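Local coordinates for nicotinate-nucleotide pyrophosphorylase (Francisella tularensis subsp. tularensis, PDB 3TQV) that catalyses the formation of nicotinate mononucleotide, carbon dioxide and diphosphate from quinolinate and phosphoribosyl pyrophosphate, a step of NAD biosynthesis, at the interface of chains A and B. Numbering follows the deposited sequence. Chains: chain A/B, Nicotinate-nucleotide pyrophosphorylase.

Contact 1: the interface of chains A and B. Residues chain A 37-38, 104; chain B 177-178.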
ATOM      1  N   THR A  37      20.916 -10.309 -12.824  1.00 26.01           N
ATOM      2  CA  THR A  37      21.209 -11.557 -12.106  1.00 27.38           C
ATOM      3  C   THR A  37      20.648 -12.782 -12.837  1.00 30.11           C
ATOM      4  O   THR A  37      21.098 -13.914 -12.625  1.00 28.35           O
ATOM      5  CB  THR A  37      20.657 -11.524 -10.650  1.00 23.39           C
ATOM      6  OG1 THR A  37      21.224 -10.419  -9.935  1.00 27.40           O
ATOM      7  CG2 THR A  37      20.967 -12.825  -9.897  1.00 24.11           C
ATOM      8  N   ALA A  38      19.667 -12.532 -13.703  1.00 33.58           N
ATOM      9  CA  ALA A  38      19.016 -13.574 -14.497  1.00 31.91           C
ATOM     10  C   ALA A  38      19.917 -14.164 -15.581  1.00 36.96           C
ATOM     11  O   ALA A  38      19.669 -15.266 -16.070  1.00 36.03           O
ATOM     12  CB  ALA A  38      17.729 -13.036 -15.113  1.00 29.67           C
ATOM     13  N   LEU A 104      12.048 -15.654 -13.334  1.00 18.95           N
ATOM     14  CA  LEU A 104      12.777 -15.077 -12.206  1.00 22.34           C
ATOM     15  C   LEU A 104      12.589 -13.555 -12.153  1.00 20.92           C
ATOM     16  O   LEU A 104      12.581 -12.945 -11.081  1.00 18.09           O
ATOM     17  CB  LEU A 104      14.266 -15.439 -12.257  1.00 17.02           C
ATOM     18  CG  LEU A 104      14.612 -16.921 -12.045  1.00 18.38           C
ATOM     19  CD1 LEU A 104      16.155 -17.203 -12.099  1.00 14.96           C
ATOM     20  CD2 LEU A 104      13.988 -17.474 -10.770  1.00 16.94           C
TER
ATOM     21  N   ASN B 177      17.677 -20.637  -6.760  1.00 42.32           N
ATOM     22  CA  ASN B 177      17.300 -20.740  -8.167  1.00 35.96           C
ATOM     23  C   ASN B 177      18.481 -20.438  -9.100  1.00 36.12           C
ATOM     24  O   ASN B 177      18.655 -21.117 -10.103  1.00 39.47           O
ATOM     25  CB  ASN B 177      16.078 -19.845  -8.490  1.00 30.55           C
ATOM     26  CG  ASN B 177      14.759 -20.341  -7.832  1.00 41.11           C
ATOM     27  OD1 ASN B 177      14.020 -19.560  -7.215  1.00 41.30           O
ATOM     28  ND2 ASN B 177      14.456 -21.632  -7.991  1.00 43.08           N
ATOM     29  N   HIS B 178      19.300 -19.438  -8.763  1.00 39.59           N
ATOM     30  CA  HIS B 178      20.452 -19.067  -9.599  1.00 38.60           C
ATOM     31  C   HIS B 178      21.628 -20.006  -9.386  1.00 42.48           C
ATOM     32  O   HIS B 178      22.337 -20.361 -10.331  1.00 49.49           O
ATOM     33  CB  HIS B 178      20.940 -17.645  -9.301  1.00 28.98           C
ATOM     34  CG  HIS B 178      19.859 -16.611  -9.303  1.00 27.86           C
ATOM     35  ND1 HIS B 178      19.555 -15.859 -10.414  1.00 20.90           N
ATOM     36  CD2 HIS B 178      19.032 -16.185  -8.320  1.00 30.37           C
ATOM     37  CE1 HIS B 178      18.574 -15.023 -10.121  1.00 22.23           C
ATOM     38  NE2 HIS B 178      18.238 -15.201  -8.856  1.00 23.37           N
TER

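Contact 2: the interface of chains A and B. Residues chain A 177-178; chain B 104, 285.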
ATOM      1  N   ASN A 177     -18.015  21.139   5.686  1.00 62.15           N
ATOM      2  CA  ASN A 177     -17.439  22.280   4.992  1.00 64.94           C
ATOM      3  C   ASN A 177     -18.384  22.893   3.968  1.00 55.26           C
ATOM      4  O   ASN A 177     -18.509  24.108   3.883  1.00 59.31           O
ATOM      5  CB  ASN A 177     -16.098  21.895   4.351  1.00 53.68           C
ATOM      6  CG  ASN A 177     -14.960  21.832   5.361  1.00 56.31           C
ATOM      7  OD1 ASN A 177     -14.342  20.786   5.556  1.00 57.20           O
ATOM      8  ND2 ASN A 177     -14.676  22.960   6.004  1.00 56.91           N
ATOM      9  N   HIS A 178     -19.049  22.047   3.192  1.00 64.16           N
ATOM     10  CA  HIS A 178     -20.029  22.527   2.229  1.00 58.47           C
ATOM     11  C   HIS A 178     -21.245  23.074   2.970  1.00 58.52           C
ATOM     12  O   HIS A 178     -21.907  24.000   2.509  1.00 51.70           O
ATOM     13  CB  HIS A 178     -20.461  21.396   1.293  1.00 43.54           C
ATOM     14  CG  HIS A 178     -19.354  20.466   0.904  1.00 43.59           C
ATOM     15  ND1 HIS A 178     -18.503  20.717  -0.156  1.00 37.88           N
ATOM     16  CD2 HIS A 178     -18.973  19.271   1.415  1.00 46.22           C
ATOM     17  CE1 HIS A 178     -17.640  19.724  -0.268  1.00 35.91           C
ATOM     18  NE2 HIS A 178     -17.904  18.832   0.671  1.00 42.13           N
TER
ATOM     19  N   LEU B 104     -10.667  21.841  -0.887  1.00 18.72           N
ATOM     20  CA  LEU B 104     -11.541  20.720  -0.584  1.00 22.12           C
ATOM     21  C   LEU B 104     -11.291  19.578  -1.553  1.00 18.90           C
ATOM     22  O   LEU B 104     -11.584  18.413  -1.259  1.00 14.96           O
ATOM     23  CB  LEU B 104     -13.021  21.127  -0.638  1.00 22.51           C
ATOM     24  CG  LEU B 104     -13.541  22.021   0.489  1.00 22.06           C
ATOM     25  CD1 LEU B 104     -15.027  22.333   0.307  1.00 24.77           C
ATOM     26  CD2 LEU B 104     -13.246  21.417   1.864  1.00 18.75           C
ATOM     27  N   VAL B 285     -10.449  22.595   7.757  1.00 19.61           N
ATOM     28  CA  VAL B 285     -10.671  23.666   6.803  1.00 20.22           C
ATOM     29  C   VAL B 285     -11.555  24.774   7.371  1.00 30.92           C
ATOM     30  O   VAL B 285     -12.778  24.627   7.430  1.00 31.19           O
ATOM     31  CB  VAL B 285     -11.310  23.123   5.497  1.00 21.28           C
ATOM     32  CG1 VAL B 285     -11.662  24.256   4.540  1.00 18.75           C
ATOM     33  CG2 VAL B 285     -10.380  22.154   4.823  1.00 17.34           C
TER
HETATM   34  O   HOH W   1     -12.541  20.877   7.726  1.00 23.89           O

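Contact 3: the interface of chains A and B. Residues chain A 142, 149, 166-168; chain B 30-31, 105, 108.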
ATOM      1  N   ARG A 142     -12.659   6.802   0.065  1.00 23.05           N
ATOM      2  CA  ARG A 142     -11.682   7.296  -0.889  1.00 20.70           C
ATOM      3  C   ARG A 142     -10.280   7.259  -0.284  1.00 19.67           C
ATOM      4  O   ARG A 142      -9.320   7.763  -0.880  1.00 18.58           O
ATOM      5  CB  ARG A 142     -12.064   8.700  -1.381  1.00 20.37           C
ATOM      6  CG  ARG A 142     -13.278   8.677  -2.321  1.00 23.12           C
ATOM      7  CD  ARG A 142     -13.940  10.036  -2.506  1.00 20.44           C
ATOM      8  NE  ARG A 142     -12.987  11.081  -2.880  1.00 24.67           N
ATOM      9  CZ  ARG A 142     -12.589  12.073  -2.079  1.00 18.65           C
ATOM     10  NH1 ARG A 142     -13.069  12.184  -0.846  1.00 13.19           N
ATOM     11  NH2 ARG A 142     -11.720  12.965  -2.525  1.00 16.61           N
ATOM     12  N   ARG A 149      -7.122   3.287  -6.859  1.00 14.45           N
ATOM     13  CA  ARG A 149      -8.497   3.618  -6.511  1.00 14.78           C
ATOM     14  C   ARG A 149      -9.466   2.535  -7.003  1.00 18.59           C
ATOM     15  O   ARG A 149     -10.169   1.911  -6.211  1.00 19.00           O
ATOM     16  CB  ARG A 149      -8.864   4.974  -7.101  1.00 18.05           C
ATOM     17  CG  ARG A 149     -10.331   5.169  -7.313  1.00 23.89           C
ATOM     18  CD  ARG A 149     -11.059   5.505  -6.021  1.00 22.65           C
ATOM     19  NE  ARG A 149     -10.729   6.860  -5.611  1.00 21.30           N
ATOM     20  CZ  ARG A 149     -10.148   7.129  -4.465  1.00 21.85           C
ATOM     21  NH1 ARG A 149      -9.889   6.129  -3.635  1.00 23.47           N
ATOM     22  NH2 ARG A 149      -9.844   8.371  -4.153  1.00 17.26           N
ATOM     23  N   ILE A 166     -17.044   6.266  -6.274  1.00 30.05           N
ATOM     24  CA  ILE A 166     -15.678   6.056  -6.756  1.00 26.90           C
ATOM     25  C   ILE A 166     -14.768   7.256  -6.461  1.00 31.41           C
ATOM     26  O   ILE A 166     -13.615   7.101  -6.047  1.00 31.09           O
ATOM     27  CB  ILE A 166     -15.633   5.769  -8.287  1.00 30.46           C
ATOM     28  CG1 ILE A 166     -16.587   4.634  -8.672  1.00 31.63           C
ATOM     29  CG2 ILE A 166     -14.209   5.480  -8.738  1.00 31.90           C
ATOM     30  CD1 ILE A 166     -16.522   3.430  -7.765  1.00 30.28           C
ATOM     31  N   GLY A 167     -15.289   8.456  -6.683  1.00 34.19           N
ATOM     32  CA  GLY A 167     -14.488   9.647  -6.500  1.00 27.20           C
ATOM     33  C   GLY A 167     -15.294  10.856  -6.077  1.00 27.13           C
ATOM     34  O   GLY A 167     -16.239  10.733  -5.300  1.00 23.94           O
ATOM     35  N   LEU A 168     -14.896  12.024  -6.586  1.00 38.10           N
ATOM     36  CA  LEU A 168     -15.596  13.276  -6.328  1.00 36.31           C
ATOM     37  C   LEU A 168     -16.552  13.599  -7.468  1.00 41.57           C
ATOM     38  O   LEU A 168     -17.379  14.503  -7.345  1.00 41.55           O
ATOM     39  CB  LEU A 168     -14.605  14.430  -6.129  1.00 34.84           C
ATOM     40  CG  LEU A 168     -13.645  14.343  -4.927  1.00 29.89           C
ATOM     41  CD1 LEU A 168     -12.589  15.447  -4.963  1.00 33.91           C
ATOM     42  CD2 LEU A 168     -14.385  14.343  -3.589  1.00 28.19           C
TER
ATOM     43  N   ASP B  30      -9.454  10.196  -9.180  1.00 13.64           N
ATOM     44  CA  ASP B  30     -10.359  10.668  -8.144  1.00 17.17           C
ATOM     45  C   ASP B  30     -11.297  11.765  -8.667  1.00 16.27           C
ATOM     46  O   ASP B  30     -12.471  11.830  -8.276  1.00 13.37           O
ATOM     47  CB  ASP B  30      -9.559  11.139  -6.921  1.00 14.82           C
ATOM     48  CG  ASP B  30     -10.447  11.507  -5.727  1.00 16.05           C
ATOM     49  OD1 ASP B  30     -11.469  10.836  -5.484  1.00 10.84           O
ATOM     50  OD2 ASP B  30     -10.113  12.481  -5.024  1.00 18.99           O
ATOM     51  N   ILE B  31     -10.784  12.598  -9.571  1.00 15.83           N
ATOM     52  CA  ILE B  31     -11.477  13.826  -9.970  1.00 21.78           C
ATOM     53  C   ILE B  31     -12.219  13.730 -11.304  1.00 22.85           C
ATOM     54  O   ILE B  31     -13.330  14.258 -11.458  1.00 23.28           O
ATOM     55  CB  ILE B  31     -10.505  15.023 -10.017  1.00 24.42           C
ATOM     56  CG1 ILE B  31     -10.063  15.390  -8.592  1.00 25.14           C
ATOM     57  CG2 ILE B  31     -11.139  16.213 -10.756  1.00 21.13           C
ATOM     58  CD1 ILE B  31      -8.859  16.326  -8.527  1.00 28.03           C
ATOM     59  N   THR B 105     -10.755  19.925  -2.714  1.00 28.47           N
ATOM     60  CA  THR B 105     -10.488  18.949  -3.753  1.00 26.24           C
ATOM     61  C   THR B 105      -9.103  18.348  -3.573  1.00 25.17           C
ATOM     62  O   THR B 105      -8.926  17.134  -3.689  1.00 23.00           O
ATOM     63  CB  THR B 105     -10.642  19.571  -5.147  1.00 22.22           C
ATOM     64  OG1 THR B 105     -12.016  19.953  -5.333  1.00 22.98           O
ATOM     65  CG2 THR B 105     -10.234  18.576  -6.224  1.00 15.42           C
ATOM     66  N   ARG B 108      -8.169  14.970  -0.028  1.00 20.84           N
ATOM     67  CA  ARG B 108      -8.074  13.525   0.081  1.00 16.89           C
ATOM     68  C   ARG B 108      -6.758  12.998  -0.529  1.00 19.39           C
ATOM     69  O   ARG B 108      -6.040  12.211   0.102  1.00 13.95           O
ATOM     70  CB  ARG B 108      -9.297  12.903  -0.604  1.00 10.64           C
ATOM     71  CG  ARG B 108      -9.739  11.539  -0.102  1.00 11.11           C
ATOM     72  CD  ARG B 108      -8.809  10.941   0.928  1.00 15.51           C
ATOM     73  NE  ARG B 108      -9.155  11.421   2.253  1.00 15.22           N
ATOM     74  CZ  ARG B 108      -8.473  11.145   3.355  1.00 15.50           C
ATOM     75  NH1 ARG B 108      -7.393  10.384   3.298  1.00 14.47           N
ATOM     76  NH2 ARG B 108      -8.885  11.626   4.517  1.00 16.47           N
TER
HETATM   77  O   HOH W   2     -10.981  15.791  -1.657  1.00 23.06           O

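Contact 1: the interface of chains A and B
A:Thr37 and A:Leu104 pack against B:His178 and B:Asn177 in a mainly apolar patch of the two-fold homodimer interface. The patch joins the 3-10 helix 36-40 and the start of the long helix 100-131 of chain A to the short helix 176-180 of chain B. It helps hold the two subunits together in the dimer, the unit from which the hexamer is built. The imidazole of B:His178 is the centre of the contact. The methyl CG2 of A:Thr37 lies over one face of the ring, 3.6 Å from its centroid, and is shifted toward the rim. This is a CH-pi contact. With OG1 beside the backbone N (chi1 -58°), CG2 falls anti to that nitrogen, and the methyl rather than the hydroxyl faces the ring. A:Leu104 comes from the opposite side of the ring plane. Its CD1 is 3.8 Å from B:His178 CE1, so the imidazole sits between two methyl groups. The other branch of the leucine serves the neighbouring residue. There A:Leu104 CD2 lies 3.9 Å from B:Asn177 CB. The fork of the leucine thus touches two consecutive residues of chain B. Polar contact is slight. The ring nitrogen ND1 of B:His178 makes a weak hydrogen bond of 3.3 Å to the carbonyl O of A:Thr37, bent to 125° at the hydrogen.

Contact 2: the interface of chains A and B
The side chain of A:Asn177 lies against B:Leu104 and B:Val285 at the dimer interface of this NadC/ModD-family phosphoribosyltransferase. B:Val285 ends the strand 281-285, and B:Leu104 belongs to helix 100-130. The close-packed part is the carboxamide of A:Asn177. Its CG lies beside the backbone N and anti to the carbonyl carbon (chi1 -78°), the arrangement in which the amide meets B:Val285. A:Asn177 ND2 donates a hydrogen bond of 2.9 Å to the backbone O of B:Val285. The acceptor lies in the amide plane, but the bond is bent, with 130° at the hydrogen. The donor is tilted 16° from the carbonyl plane of B:Val285. Aliphatic groups pack against one face of the amide. B:Val285 CB is 3.9 Å from A:Asn177 CG, and the valine side chain meets the asparagine side chain at about a right angle. On the same side of the amide plane, B:Leu104 CD2 lies 3.8 Å from A:Asn177 CB. The water side is looser. There water 1 bridges the two chains, 2.8 Å from the amide oxygen OD1 of A:Asn177 and 2.7 Å from the backbone N of B:Val285. A:His178 is also lightly engaged. It buries much less surface than A:Asn177, and its ring carbon CE1 lies 3.7 Å from B:Leu104 CD1.

Contact 3: the interface of chains A and B
A:Arg142 and B:Asp30 form a salt bridge in this polar part of the homodimer interface, which ties the end of helix 16-31 of chain B to loops of chain A. The arginine grips the carboxylate side-on. A:Arg142 NE binds B:Asp30 OD1 at 3.0 Å, and A:Arg142 NH2 binds B:Asp30 OD2 at 3.0 Å. Both oxygens use their syn lone pairs, and the two planes are only 19° apart. The bend of the arginine chain at chi3 (52°) turns this edge to the acid. A:Arg149 adds a second salt bridge, whose hydrogen bond is weak, with A:Arg149 NH2 3.2 Å from B:Asp30 OD1 and its guanidinium steeply inclined to the carboxylate. The backbone O of B:Asp30 accepts a 3.0 Å bond from A:Leu168 N, which tethers the last turn of helix 16-31 to the A:Leu168 loop. The guanidinium of A:Arg142 is sandwiched. B:Arg108 CG covers one face and A:Leu168 CD2 the other. A:Arg142 NH2 also reaches water 2 at 3.0 Å, which links to B:Thr105 O. A:Arg142 and B:Arg108 are both predicted substrate-binding residues. The contact brings them together from different subunits and likely shapes a shared, positively charged site for the anionic substrates.

Contact 1 and contact 2 are two-fold counterparts at opposite ends of the dimer, with C-alpha centres about 53 Å apart. Each places residue 104 of one chain against residues 177 and 178 of the other. Contact 1 is described with residue 37 and contact 2 with residue 285. Contact 3 lies about 15 Å from contact 2 and about 41 Å from contact 1. Contacts 2 and 3 share helix 100-130 of chain B, through B:Leu104 in contact 2 and B:Thr105 and B:Arg108 in contact 3. That helix thus connects an outlying packing patch to the likely substrate site, and symmetry repeats the arrangement.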